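Local coordinates for protein purine nucleoside phosphorylase (Thermus thermophilus, PDB 1ODK) that catalyses the phosphate-dependent cleavage of purine nucleosides to free base and sugar 1-phosphate, probably working as a hexamer, at residues D97-P100 and G101-I104; P37-Y40 and N41-R44; P111-G114 and T115-Q118; V133-A136 and L137-A141; A26-A30 and K31-Q35. One frame throughout, in Å; residues are numbered along the deposited sequence.

Contact 1: D97-P100 and G101-I104; sequences DLAP and GELI
Ala99 N donates to Glu102 OE1 at 3.1 Å, with an N-H...O angle of 174°. The oxygen is met nearly along its C-O axis. The return bond is backbone to backbone: Glu102 N donates to Ala99 O, also at 3.1 Å. It closes a type II beta turn from Ala99 to Glu102, with Pro100 and Gly101 at the two corners. Gly101 has a phi of 95°, where a CB would jam against the carbonyl oxygen of Pro100. The turn leads the chain into strand 103-106, and the backbone of Gly101 and Glu102 bonds to Val202 on strand 195-205. The Glu102 side chain folds back across the turn. Its CG is anti to the backbone N (chi1 -155°) and the rest of the chain is extended, which carries the carboxylate to the Ala99 amide. Leu98 crosses it at about a right angle. Leu98 CD2 lies against the carboxylate, 3.5 Å from Glu102 OE2. The other Leu98 branch turns to the strand. Leu98 CD1 meets Ile104 CD1 at 3.5 Å, a tight methyl contact, and Leu176 of strand 175-179 packs on both residues.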
loop_
_atom_site.group_PDB
_atom_site.type_symbol
_atom_site.label_atom_id
_atom_site.label_comp_id
_atom_site.label_asym_id
_atom_site.label_seq_id
_atom_site.Cartn_x
_atom_site.Cartn_y
_atom_site.Cartn_z
ATOM N N ASP B 97 -0.391 31.729 -6.989
ATOM C CA ASP B 97 -1.531 32.624 -6.840
ATOM C C ASP B 97 -1.663 33.157 -5.415
ATOM O O ASP B 97 -2.142 34.272 -5.209
ATOM C CB ASP B 97 -2.819 31.902 -7.251
ATOM C CG ASP B 97 -3.970 32.862 -7.514
ATOM O OD1 ASP B 97 -5.058 32.390 -7.910
ATOM O OD2 ASP B 97 -3.789 34.087 -7.329
ATOM N N LEU B 98 -1.239 32.363 -4.435
ATOM C CA LEU B 98 -1.314 32.779 -3.038
ATOM C C LEU B 98 -0.110 33.617 -2.635
ATOM O O LEU B 98 1.036 33.257 -2.911
ATOM C CB LEU B 98 -1.414 31.559 -2.115
ATOM C CG LEU B 98 -2.777 30.873 -2.003
ATOM C CD1 LEU B 98 -2.654 29.629 -1.140
ATOM C CD2 LEU B 98 -3.784 31.835 -1.399
ATOM N N ALA B 99 -0.377 34.737 -1.971
ATOM C CA ALA B 99 0.688 35.625 -1.527
ATOM C C ALA B 99 0.807 35.595 -0.008
ATOM O O ALA B 99 -0.173 35.342 0.695
ATOM C CB ALA B 99 0.408 37.042 -1.998
ATOM N N PRO B 100 2.019 35.838 0.518
ATOM C CA PRO B 100 2.233 35.837 1.966
ATOM C C PRO B 100 1.289 36.825 2.654
ATOM O O PRO B 100 1.061 37.925 2.155
ATOM C CB PRO B 100 3.698 36.241 2.091
ATOM C CG PRO B 100 4.312 35.611 0.865
ATOM C CD PRO B 100 3.299 35.973 -0.204
ATOM N N GLY B 101 0.737 36.421 3.794
ATOM C CA GLY B 101 -0.183 37.283 4.516
ATOM C C GLY B 101 -1.635 36.994 4.172
ATOM O O GLY B 101 -2.545 37.405 4.889
ATOM N N GLU B 102 -1.860 36.288 3.069
ATOM C CA GLU B 102 -3.217 35.952 2.661
ATOM C C GLU B 102 -3.741 34.851 3.586
ATOM O O GLU B 102 -2.967 34.051 4.112
ATOM C CB GLU B 102 -3.224 35.472 1.207
ATOM C CG GLU B 102 -4.557 35.665 0.501
ATOM C CD GLU B 102 -4.495 35.298 -0.971
ATOM O OE1 GLU B 102 -3.401 35.421 -1.569
ATOM O OE2 GLU B 102 -5.540 34.901 -1.532
ATOM N N LEU B 103 -5.049 34.813 3.794
ATOM C CA LEU B 103 -5.629 33.806 4.669
ATOM C C LEU B 103 -6.254 32.667 3.879
ATOM O O LEU B 103 -6.676 32.841 2.734
ATOM C CB LEU B 103 -6.695 34.434 5.571
ATOM C CG LEU B 103 -6.266 35.637 6.417
ATOM C CD1 LEU B 103 -7.427 36.060 7.299
ATOM C CD2 LEU B 103 -5.042 35.283 7.268
ATOM N N ILE B 104 -6.303 31.496 4.500
ATOM C CA ILE B 104 -6.911 30.332 3.877
ATOM C C ILE B 104 -7.855 29.681 4.873
ATOM O O ILE B 104 -7.438 29.310 5.976
ATOM C CB ILE B 104 -5.863 29.271 3.474
ATOM C CG1 ILE B 104 -4.940 29.813 2.382
ATOM C CG2 ILE B 104 -6.573 28.011 2.987
ATOM C CD1 ILE B 104 -3.770 28.878 2.054
#

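Contact 2: P37-Y40 and N41-R44; sequences PRRY and NDHR
Arg39 and Asp42 meet across a classic beta bulge, in which Tyr40 and Asn41 both face Gly48 of the antiparallel strand 48-53. The bulge sits at the end of strand 37-41, just before the chain turns into a loop.

The charged contact is loose. Arg39 NH2 lies 3.5 Å from Asp42 OD1, but the oxygen is well out of the guanidinium plane. This salt bridge rests on charge alone, since no N-H points at the carboxylate. The two flat groups are inclined at 54°. Asp42 CB sits over one face of the guanidinium, 3.5 Å above its plane and toward the rim. A water accepts from Arg39 NE in the guanidinium plane at 2.8 Å and gives a weak bond to Asp42 OD1. Trp47 makes a cation-pi contact with Arg39.

The packing is closer to the backbone. Arg39 CG is anti to its own N (chi1 -168°), which lays it 3.4 Å from Asn41 O. Tyr40 CG takes the crowded position between N and the carbonyl carbon (chi1 60°), and Tyr40 CD1 comes to 3.6 Å from Asn41 CB. The Tyr40 hydroxyl bonds to Gln61. Beyond the bulge, His43 packs on Asp22 and Arg44 on Met65 of a second subunit.

The Asn41 amide ties down the loop. Asn41 ND2 bonds to Leu46 O, and Asn41 OD1 takes a weak bond from His43 N at 3.3 Å.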
loop_
_atom_site.group_PDB
_atom_site.type_symbol
_atom_site.label_atom_id
_atom_site.label_comp_id
_atom_site.label_asym_id
_atom_site.label_seq_id
_atom_site.Cartn_x
_atom_site.Cartn_y
_atom_site.Cartn_z
ATOM N N PRO B 37 -6.312 36.987 31.185
ATOM C CA PRO B 37 -5.647 35.770 30.707
ATOM C C PRO B 37 -4.813 35.099 31.795
ATOM O O PRO B 37 -4.056 35.764 32.502
ATOM C CB PRO B 37 -4.746 36.272 29.575
ATOM C CG PRO B 37 -5.200 37.691 29.311
ATOM C CD PRO B 37 -5.651 38.182 30.639
ATOM N N ARG B 38 -4.950 33.782 31.921
ATOM C CA ARG B 38 -4.173 33.025 32.897
ATOM C C ARG B 38 -3.605 31.799 32.187
ATOM O O ARG B 38 -4.317 31.128 31.442
ATOM C CB ARG B 38 -5.051 32.557 34.062
ATOM C CG ARG B 38 -6.000 33.604 34.625
ATOM C CD ARG B 38 -5.291 34.883 35.046
ATOM N NE ARG B 38 -4.199 34.644 35.987
ATOM C CZ ARG B 38 -3.529 35.609 36.610
ATOM N NH1 ARG B 38 -3.841 36.883 36.398
ATOM N NH2 ARG B 38 -2.539 35.303 37.439
ATOM N N ARG B 39 -2.328 31.506 32.409
ATOM C CA ARG B 39 -1.720 30.337 31.784
ATOM C C ARG B 39 -1.996 29.128 32.676
ATOM O O ARG B 39 -1.531 29.071 33.815
ATOM C CB ARG B 39 -0.211 30.538 31.615
ATOM C CG ARG B 39 0.447 29.488 30.720
ATOM C CD ARG B 39 1.850 29.903 30.303
ATOM N NE ARG B 39 2.809 29.819 31.402
ATOM C CZ ARG B 39 4.074 30.220 31.319
ATOM N NH1 ARG B 39 4.536 30.741 30.191
ATOM N NH2 ARG B 39 4.878 30.096 32.366
ATOM N N TYR B 40 -2.760 28.165 32.164
ATOM C CA TYR B 40 -3.087 26.980 32.946
ATOM C C TYR B 40 -2.101 25.833 32.755
ATOM O O TYR B 40 -2.159 24.839 33.474
ATOM C CB TYR B 40 -4.512 26.509 32.634
ATOM C CG TYR B 40 -4.751 26.153 31.185
ATOM C CD1 TYR B 40 -4.178 25.013 30.619
ATOM C CD2 TYR B 40 -5.543 26.966 30.374
ATOM C CE1 TYR B 40 -4.386 24.690 29.279
ATOM C CE2 TYR B 40 -5.758 26.655 29.038
ATOM C CZ TYR B 40 -5.176 25.515 28.496
ATOM O OH TYR B 40 -5.400 25.200 27.181
ATOM N N ASN B 41 -1.198 25.958 31.787
ATOM C CA ASN B 41 -0.209 24.909 31.560
ATOM C C ASN B 41 1.029 25.401 30.844
ATOM O O ASN B 41 0.948 26.222 29.934
ATOM C CB ASN B 41 -0.797 23.753 30.733
ATOM C CG ASN B 41 0.238 22.665 30.439
ATOM O OD1 ASN B 41 0.607 21.893 31.323
ATOM N ND2 ASN B 41 0.720 22.615 29.195
ATOM N N ASP B 42 2.183 24.896 31.267
ATOM C CA ASP B 42 3.433 25.235 30.608
ATOM C C ASP B 42 4.297 23.981 30.476
ATOM O O ASP B 42 5.409 24.032 29.952
ATOM C CB ASP B 42 4.181 26.352 31.356
ATOM C CG ASP B 42 4.622 25.950 32.747
ATOM O OD1 ASP B 42 5.160 26.825 33.454
ATOM O OD2 ASP B 42 4.442 24.780 33.134
ATOM N N HIS B 43 3.768 22.851 30.936
ATOM C CA HIS B 43 4.492 21.585 30.845
ATOM C C HIS B 43 4.813 21.284 29.384
ATOM O O HIS B 43 3.972 21.485 28.503
ATOM C CB HIS B 43 3.663 20.440 31.426
ATOM C CG HIS B 43 4.392 19.133 31.453
ATOM N ND1 HIS B 43 3.999 18.043 30.709
ATOM C CD2 HIS B 43 5.516 18.756 32.109
ATOM C CE1 HIS B 43 4.850 17.050 30.902
ATOM N NE2 HIS B 43 5.780 17.458 31.746
ATOM N N ARG B 44 6.030 20.801 29.137
ATOM C CA ARG B 44 6.502 20.488 27.787
ATOM C C ARG B 44 6.456 21.681 26.835
ATOM O O ARG B 44 6.484 21.520 25.612
ATOM C CB ARG B 44 5.712 19.316 27.196
ATOM C CG ARG B 44 6.305 17.951 27.554
ATOM C CD ARG B 44 5.442 16.810 27.044
ATOM N NE ARG B 44 6.043 15.499 27.281
ATOM C CZ ARG B 44 7.065 14.997 26.588
ATOM N NH1 ARG B 44 7.620 15.690 25.600
ATOM N NH2 ARG B 44 7.533 13.790 26.883
HETATM O O HOH W 1 2.141 28.470 33.764
#

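Contact 3: P111-G114 and T115-Q118; sequences PLDG and TTRQ
Asp113 grips Thr116 twice, and this is the tight part of the contact. Asp113 is the N-cap of helix 114-120. Thr116 N donates to Asp113 OD1 at 3.0 Å, and the Thr116 OG1 hydroxyl donates to Asp113 OD2 at 2.9 Å. Both donors stand above the carboxylate plane, 44° out of it. Thr116 CG2 also lies 3.3 Å from Asp113 OD1. OG1 of Thr116 sits between its backbone N and carbonyl carbon (chi1 59°), the rotation that turns the hydroxyl to the carboxylate. Asp113 has further partners: Ser183 OG at OD2 and Thr67 OG1 at OD1. Putting an alanine at Asp113 would probably leave Thr116 N and its hydroxyl without these acceptors and the helix start without its cap. Behind the cap, Pro111 CB touches Thr116 OG1 at 3.6 Å. Gln118 is also firmly held: Gln118 N bonds to Gly114 O at 2.9 Å, and Gln118 OE1 accepts from Asp157 N and Ala158 N of a second subunit.

Exposed Arg117 is looser. It touches with its CB, 3.5 Å from Gly114 O, and its extended chain then leads off.

The junction joins strand 108-112 to helix 114-120. Thr115 packs on helix 67-79, and Thr116 on helix 182-192.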
loop_
_atom_site.group_PDB
_atom_site.type_symbol
_atom_site.label_atom_id
_atom_site.label_comp_id
_atom_site.label_asym_id
_atom_site.label_seq_id
_atom_site.Cartn_x
_atom_site.Cartn_y
_atom_site.Cartn_z
ATOM N N PRO B 111 -4.742 14.217 3.712
ATOM C CA PRO B 111 -3.964 13.546 4.755
ATOM C C PRO B 111 -2.668 12.877 4.299
ATOM O O PRO B 111 -2.648 11.684 4.001
ATOM C CB PRO B 111 -4.963 12.554 5.329
ATOM C CG PRO B 111 -5.702 12.105 4.100
ATOM C CD PRO B 111 -5.893 13.390 3.292
ATOM N N LEU B 112 -1.587 13.650 4.260
ATOM C CA LEU B 112 -0.287 13.115 3.863
ATOM C C LEU B 112 0.526 12.766 5.110
ATOM O O LEU B 112 1.740 12.573 5.038
ATOM C CB LEU B 112 0.484 14.148 3.036
ATOM C CG LEU B 112 -0.169 14.641 1.744
ATOM C CD1 LEU B 112 0.784 15.599 1.041
ATOM C CD2 LEU B 112 -0.501 13.458 0.844
ATOM N N ASP B 113 -0.162 12.672 6.245
ATOM C CA ASP B 113 0.479 12.388 7.529
ATOM C C ASP B 113 0.218 10.976 8.062
ATOM O O ASP B 113 -0.796 10.351 7.742
ATOM C CB ASP B 113 -0.012 13.398 8.564
ATOM C CG ASP B 113 -1.452 13.160 8.953
ATOM O OD1 ASP B 113 -1.697 12.878 10.144
ATOM O OD2 ASP B 113 -2.333 13.244 8.069
ATOM N N GLY B 114 1.125 10.494 8.908
ATOM C CA GLY B 114 0.981 9.160 9.467
ATOM C C GLY B 114 0.085 9.050 10.691
ATOM O O GLY B 114 -0.296 7.951 11.086
ATOM N N THR B 115 -0.247 10.179 11.310
ATOM C CA THR B 115 -1.110 10.139 12.480
ATOM C C THR B 115 -2.531 9.765 12.069
ATOM O O THR B 115 -3.145 8.887 12.674
ATOM C CB THR B 115 -1.123 11.498 13.224
ATOM O OG1 THR B 115 0.208 11.815 13.646
ATOM C CG2 THR B 115 -2.026 11.430 14.456
ATOM N N THR B 116 -3.066 10.417 11.043
ATOM C CA THR B 116 -4.413 10.070 10.610
ATOM C C THR B 116 -4.377 8.628 10.104
ATOM O O THR B 116 -5.297 7.845 10.353
ATOM C CB THR B 116 -4.912 10.994 9.483
ATOM O OG1 THR B 116 -4.023 10.908 8.364
ATOM C CG2 THR B 116 -4.977 12.443 9.971
ATOM N N ARG B 117 -3.293 8.284 9.412
ATOM C CA ARG B 117 -3.120 6.940 8.869
ATOM C C ARG B 117 -3.193 5.879 9.964
ATOM O O ARG B 117 -3.834 4.841 9.789
ATOM C CB ARG B 117 -1.777 6.824 8.139
ATOM C CG ARG B 117 -1.546 5.464 7.480
ATOM C CD ARG B 117 -0.135 5.362 6.933
ATOM N NE ARG B 117 0.172 4.017 6.460
ATOM C CZ ARG B 117 -0.349 3.476 5.365
ATOM N NH1 ARG B 117 -1.201 4.171 4.624
ATOM N NH2 ARG B 117 -0.022 2.240 5.017
ATOM N N GLN B 118 -2.539 6.137 11.093
ATOM C CA GLN B 118 -2.561 5.182 12.197
ATOM C C GLN B 118 -3.969 5.045 12.773
ATOM O O GLN B 118 -4.448 3.931 12.986
ATOM C CB GLN B 118 -1.583 5.607 13.300
ATOM C CG GLN B 118 -1.264 4.497 14.290
ATOM C CD GLN B 118 -0.257 4.916 15.344
ATOM O OE1 GLN B 118 0.690 5.653 15.059
ATOM N NE2 GLN B 118 -0.447 4.434 16.568
#

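Contact 4: V133-A136 and L137-A141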
loop_
_atom_site.group_PDB
_atom_site.type_symbol
_atom_site.label_atom_id
_atom_site.label_comp_id
_atom_site.label_asym_id
_atom_site.label_seq_id
_atom_site.Cartn_x
_atom_site.Cartn_y
_atom_site.Cartn_z
ATOM N N VAL B 133 -18.551 25.365 11.935
ATOM C CA VAL B 133 -17.330 26.116 12.211
ATOM C C VAL B 133 -16.757 26.645 10.904
ATOM O O VAL B 133 -16.358 27.808 10.809
ATOM C CB VAL B 133 -16.268 25.233 12.903
ATOM C CG1 VAL B 133 -14.964 26.011 13.062
ATOM C CG2 VAL B 133 -16.778 24.781 14.265
ATOM N N PHE B 134 -16.714 25.776 9.897
ATOM C CA PHE B 134 -16.200 26.132 8.579
ATOM C C PHE B 134 -16.979 27.328 8.035
ATOM O O PHE B 134 -16.400 28.307 7.578
ATOM C CB PHE B 134 -16.350 24.930 7.639
ATOM C CG PHE B 134 -16.059 25.240 6.205
ATOM C CD1 PHE B 134 -14.773 25.578 5.800
ATOM C CD2 PHE B 134 -17.072 25.188 5.251
ATOM C CE1 PHE B 134 -14.500 25.861 4.466
ATOM C CE2 PHE B 134 -16.806 25.468 3.912
ATOM C CZ PHE B 134 -15.519 25.806 3.522
ATOM N N ARG B 135 -18.302 27.232 8.108
ATOM C CA ARG B 135 -19.191 28.288 7.635
ATOM C C ARG B 135 -18.936 29.613 8.359
ATOM O O ARG B 135 -18.888 30.670 7.736
ATOM C CB ARG B 135 -20.639 27.854 7.850
ATOM C CG ARG B 135 -21.673 28.744 7.202
ATOM C CD ARG B 135 -23.059 28.257 7.574
ATOM N NE ARG B 135 -24.026 28.511 6.519
ATOM C CZ ARG B 135 -25.296 28.126 6.567
ATOM N NH1 ARG B 135 -25.754 27.472 7.629
ATOM N NH2 ARG B 135 -26.102 28.380 5.549
ATOM N N ALA B 136 -18.777 29.544 9.677
ATOM C CA ALA B 136 -18.531 30.733 10.488
ATOM C C ALA B 136 -17.193 31.388 10.160
ATOM O O ALA B 136 -17.099 32.613 10.106
ATOM C CB ALA B 136 -18.594 30.377 11.974
ATOM N N LEU B 137 -16.156 30.579 9.953
ATOM C CA LEU B 137 -14.841 31.118 9.617
ATOM C C LEU B 137 -14.897 31.831 8.266
ATOM O O LEU B 137 -14.333 32.915 8.095
ATOM C CB LEU B 137 -13.795 29.996 9.571
ATOM C CG LEU B 137 -13.369 29.383 10.912
ATOM C CD1 LEU B 137 -12.536 28.116 10.676
ATOM C CD2 LEU B 137 -12.570 30.419 11.707
ATOM N N TRP B 138 -15.588 31.219 7.309
ATOM C CA TRP B 138 -15.726 31.798 5.975
ATOM C C TRP B 138 -16.497 33.120 6.067
ATOM O O TRP B 138 -16.077 34.141 5.516
ATOM C CB TRP B 138 -16.475 30.817 5.067
ATOM C CG TRP B 138 -16.435 31.146 3.602
ATOM C CD1 TRP B 138 -16.010 32.311 3.025
ATOM C CD2 TRP B 138 -16.873 30.302 2.529
ATOM N NE1 TRP B 138 -16.159 32.243 1.658
ATOM C CE2 TRP B 138 -16.688 31.022 1.328
ATOM C CE3 TRP B 138 -17.409 29.007 2.468
ATOM C CZ2 TRP B 138 -17.018 30.490 0.072
ATOM C CZ3 TRP B 138 -17.740 28.475 1.218
ATOM C CH2 TRP B 138 -17.542 29.218 0.038
ATOM N N ARG B 139 -17.624 33.094 6.770
ATOM C CA ARG B 139 -18.450 34.288 6.935
ATOM C C ARG B 139 -17.711 35.440 7.609
ATOM O O ARG B 139 -17.850 36.599 7.204
ATOM C CB ARG B 139 -19.707 33.954 7.740
ATOM C CG ARG B 139 -20.767 33.247 6.925
ATOM C CD ARG B 139 -21.934 32.808 7.784
ATOM N NE ARG B 139 -22.991 32.202 6.981
ATOM C CZ ARG B 139 -24.061 31.602 7.489
ATOM N NH1 ARG B 139 -24.216 31.525 8.804
ATOM N NH2 ARG B 139 -24.979 31.083 6.682
ATOM N N ARG B 140 -16.938 35.131 8.643
ATOM C CA ARG B 140 -16.195 36.174 9.341
ATOM C C ARG B 140 -15.071 36.726 8.465
ATOM O O ARG B 140 -14.797 37.926 8.483
ATOM C CB ARG B 140 -15.626 35.638 10.660
ATOM C CG ARG B 140 -16.672 35.318 11.730
ATOM C CD ARG B 140 -17.578 36.520 12.011
ATOM N NE ARG B 140 -18.822 36.454 11.245
ATOM C CZ ARG B 140 -19.543 37.511 10.880
ATOM N NH1 ARG B 140 -19.147 38.737 11.203
ATOM N NH2 ARG B 140 -20.666 37.341 10.188
ATOM N N ALA B 141 -14.419 35.854 7.700
ATOM C CA ALA B 141 -13.341 36.286 6.814
ATOM C C ALA B 141 -13.907 37.263 5.781
ATOM O O ALA B 141 -13.289 38.284 5.470
ATOM C CB ALA B 141 -12.722 35.084 6.110
#
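Val133 CG1 rests against Leu137 CD1 at 4.0 Å, one helical turn on, with the two side chains side by side. Val133 O accepts from Leu137 N at 2.9 Å, one of four successive i to i+4 backbone bonds that join the two segments. Phe134 pairs with Trp138. With CG anti to the backbone N in both (chi1 171° and -168°), the rings lie side by side and point the same way. Phe134 CZ meets Trp138 CE3 at 3.9 Å, with the ring planes inclined at 56°. Arg135 runs alongside Arg139, but Arg135 NE and Arg139 NH2 are modelled too close for two donors, so the fine placement of this pair is doubtful. Arg135 NH2 has a proper partner in Glu142 of a third subunit. Arg135 and Trp138 make cation-pi contacts with Trp138 and Arg135 of that subunit. Ala136 O accepts from Arg140 N at 2.9 Å, and Arg140 CG lies 3.2 Å from the same oxygen. Arg140 NE forms a salt bridge to Glu234.

Helix 131-144 packs by Ala136 and Leu137 on helix 214-233, and by Phe134 and Leu137 on strand 103-106. Trp138 touches strand 148-150.

Contact 5: A26-A30 and K31-Q35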
loop_
_atom_site.group_PDB
_atom_site.type_symbol
_atom_site.label_atom_id
_atom_site.label_comp_id
_atom_site.label_asym_id
_atom_site.label_seq_id
_atom_site.Cartn_x
_atom_site.Cartn_y
_atom_site.Cartn_z
ATOM N N ALA B 26 0.776 31.721 20.984
ATOM C CA ALA B 26 -0.308 31.494 21.935
ATOM C C ALA B 26 -0.282 32.604 22.985
ATOM O O ALA B 26 -1.317 33.186 23.319
ATOM C CB ALA B 26 -0.143 30.140 22.612
ATOM N N GLU B 27 0.909 32.889 23.503
ATOM C CA GLU B 27 1.078 33.929 24.515
ATOM C C GLU B 27 0.634 35.286 23.977
ATOM O O GLU B 27 -0.084 36.027 24.650
ATOM C CB GLU B 27 2.542 34.005 24.951
ATOM C CG GLU B 27 2.837 35.117 25.943
ATOM C CD GLU B 27 4.293 35.143 26.357
ATOM O OE1 GLU B 27 5.166 35.261 25.470
ATOM O OE2 GLU B 27 4.564 35.041 27.570
ATOM N N TRP B 28 1.063 35.605 22.759
ATOM C CA TRP B 28 0.708 36.871 22.130
ATOM C C TRP B 28 -0.806 37.008 21.968
ATOM O O TRP B 28 -1.374 38.076 22.209
ATOM C CB TRP B 28 1.374 36.987 20.759
ATOM C CG TRP B 28 0.973 38.215 20.022
ATOM C CD1 TRP B 28 1.447 39.479 20.210
ATOM C CD2 TRP B 28 -0.028 38.307 18.999
ATOM N NE1 TRP B 28 0.802 40.357 19.366
ATOM C CE2 TRP B 28 -0.107 39.661 18.613
ATOM C CE3 TRP B 28 -0.866 37.373 18.373
ATOM C CZ2 TRP B 28 -0.993 40.110 17.627
ATOM C CZ3 TRP B 28 -1.746 37.818 17.391
ATOM C CH2 TRP B 28 -1.801 39.176 17.029
ATOM N N ILE B 29 -1.454 35.924 21.555
ATOM C CA ILE B 29 -2.900 35.931 21.363
ATOM C C ILE B 29 -3.622 36.182 22.685
ATOM O O ILE B 29 -4.516 37.022 22.768
ATOM C CB ILE B 29 -3.406 34.580 20.796
ATOM C CG1 ILE B 29 -2.866 34.361 19.382
ATOM C CG2 ILE B 29 -4.928 34.554 20.788
ATOM C CD1 ILE B 29 -3.166 32.970 18.847
ATOM N N ALA B 30 -3.236 35.440 23.713
ATOM C CA ALA B 30 -3.862 35.574 25.017
ATOM C C ALA B 30 -3.744 36.991 25.572
ATOM O O ALA B 30 -4.733 37.588 25.989
ATOM C CB ALA B 30 -3.250 34.576 25.991
ATOM N N LYS B 31 -2.529 37.527 25.566
ATOM C CA LYS B 31 -2.282 38.866 26.088
ATOM C C LYS B 31 -2.882 39.986 25.244
ATOM O O LYS B 31 -3.320 41.005 25.781
ATOM C CB LYS B 31 -0.773 39.086 26.241
ATOM C CG LYS B 31 -0.166 38.293 27.392
ATOM C CD LYS B 31 1.351 38.388 27.424
ATOM C CE LYS B 31 1.891 37.951 28.783
ATOM N NZ LYS B 31 1.335 36.634 29.207
ATOM N N THR B 32 -2.915 39.790 23.930
ATOM C CA THR B 32 -3.440 40.796 23.013
ATOM C C THR B 32 -4.966 40.848 22.892
ATOM O O THR B 32 -5.547 41.934 22.828
ATOM C CB THR B 32 -2.853 40.599 21.593
ATOM O OG1 THR B 32 -1.428 40.729 21.642
ATOM C CG2 THR B 32 -3.411 41.631 20.629
ATOM N N PHE B 33 -5.612 39.688 22.876
ATOM C CA PHE B 33 -7.061 39.634 22.704
ATOM C C PHE B 33 -7.928 39.279 23.907
ATOM O O PHE B 33 -9.115 39.609 23.931
ATOM C CB PHE B 33 -7.416 38.649 21.581
ATOM C CG PHE B 33 -6.883 39.035 20.234
ATOM C CD1 PHE B 33 -5.565 38.753 19.882
ATOM C CD2 PHE B 33 -7.704 39.674 19.307
ATOM C CE1 PHE B 33 -5.074 39.098 18.625
ATOM C CE2 PHE B 33 -7.222 40.026 18.045
ATOM C CZ PHE B 33 -5.904 39.737 17.704
ATOM N N LEU B 34 -7.360 38.607 24.898
ATOM C CA LEU B 34 -8.156 38.180 26.040
ATOM C C LEU B 34 -8.088 39.043 27.288
ATOM O O LEU B 34 -7.076 39.678 27.570
ATOM C CB LEU B 34 -7.779 36.745 26.423
ATOM C CG LEU B 34 -7.799 35.695 25.306
ATOM C CD1 LEU B 34 -7.422 34.346 25.886
ATOM C CD2 LEU B 34 -9.174 35.632 24.668
ATOM N N GLN B 35 -9.191 39.048 28.030
ATOM C CA GLN B 35 -9.283 39.774 29.290
ATOM C C GLN B 35 -9.005 38.735 30.374
ATOM O O GLN B 35 -9.424 37.580 30.254
ATOM C CB GLN B 35 -10.693 40.350 29.486
ATOM C CG GLN B 35 -11.146 41.305 28.392
ATOM C CD GLN B 35 -10.156 42.428 28.148
ATOM O OE1 GLN B 35 -9.783 43.154 29.069
ATOM N NE2 GLN B 35 -9.725 42.578 26.899
#
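Trp28 and Thr32 fit one over the other near the end of helix 23-33. The Thr32 OG1 hydroxyl is a small bump 3.2 Å above one face of the Trp28 indole, toward its rim. The Phe33 edge points toward the Trp28 face in an offset edge-to-face pair, with the planes at 79° and Phe33 CE1 3.6 Å from Trp28 CH2. CG of Trp28 lies anti to its N (chi1 176°), which carries the indole along the helix to meet both residues. A leucine in place of Trp28 would probably open a gap beside the Phe33 edge and strip the Thr32 hydroxyl of its aromatic cover. On the buried side, Leu34 CD1 lies 4.2 Å from Ala30 CB, and Leu34 also packs on Val58 and Val60 of strand 56-61. Ile29 and Phe33 both pack on Val225 of helix 214-233. On the exposed side Lys31 crosses Glu27 obliquely, with Lys31 CD 3.9 Å from Glu27 CG. Glu27 OE2 and Lys31 NZ form a long salt bridge at 4.0 Å.

Trp28 O accepts from Thr32 N at 2.9 Å and from Thr32 OG1 at 2.7 Å, from opposite faces of its plane. The threonine hydroxyl thus spends its proton within the helix, and the long ion pair is likely to add little.

Along the chain the order is contact 5, contact 2, contact 1, contact 3, contact 4, with none overlapping. Contacts 5 and 2 are neighbours, with centres about 13 Å apart. Helix 23-33 leads into strand 37-41, and Pro37 CG packs on Ala30 O at 3.4 Å. Contact 1 lies across the chain's centre from contact 2, about 31 Å away between centres, yet both reach the same mixed sheet, as does contact 3. Contact 4 is about 17 Å from contact 1 between centres. Contacts 2 and 3 touch the second subunit, and contacts 3 and 4 the third. Contacts 2, 3 and 4 thus lie at subunit interfaces, while contacts 1 and 5 touch no other chain.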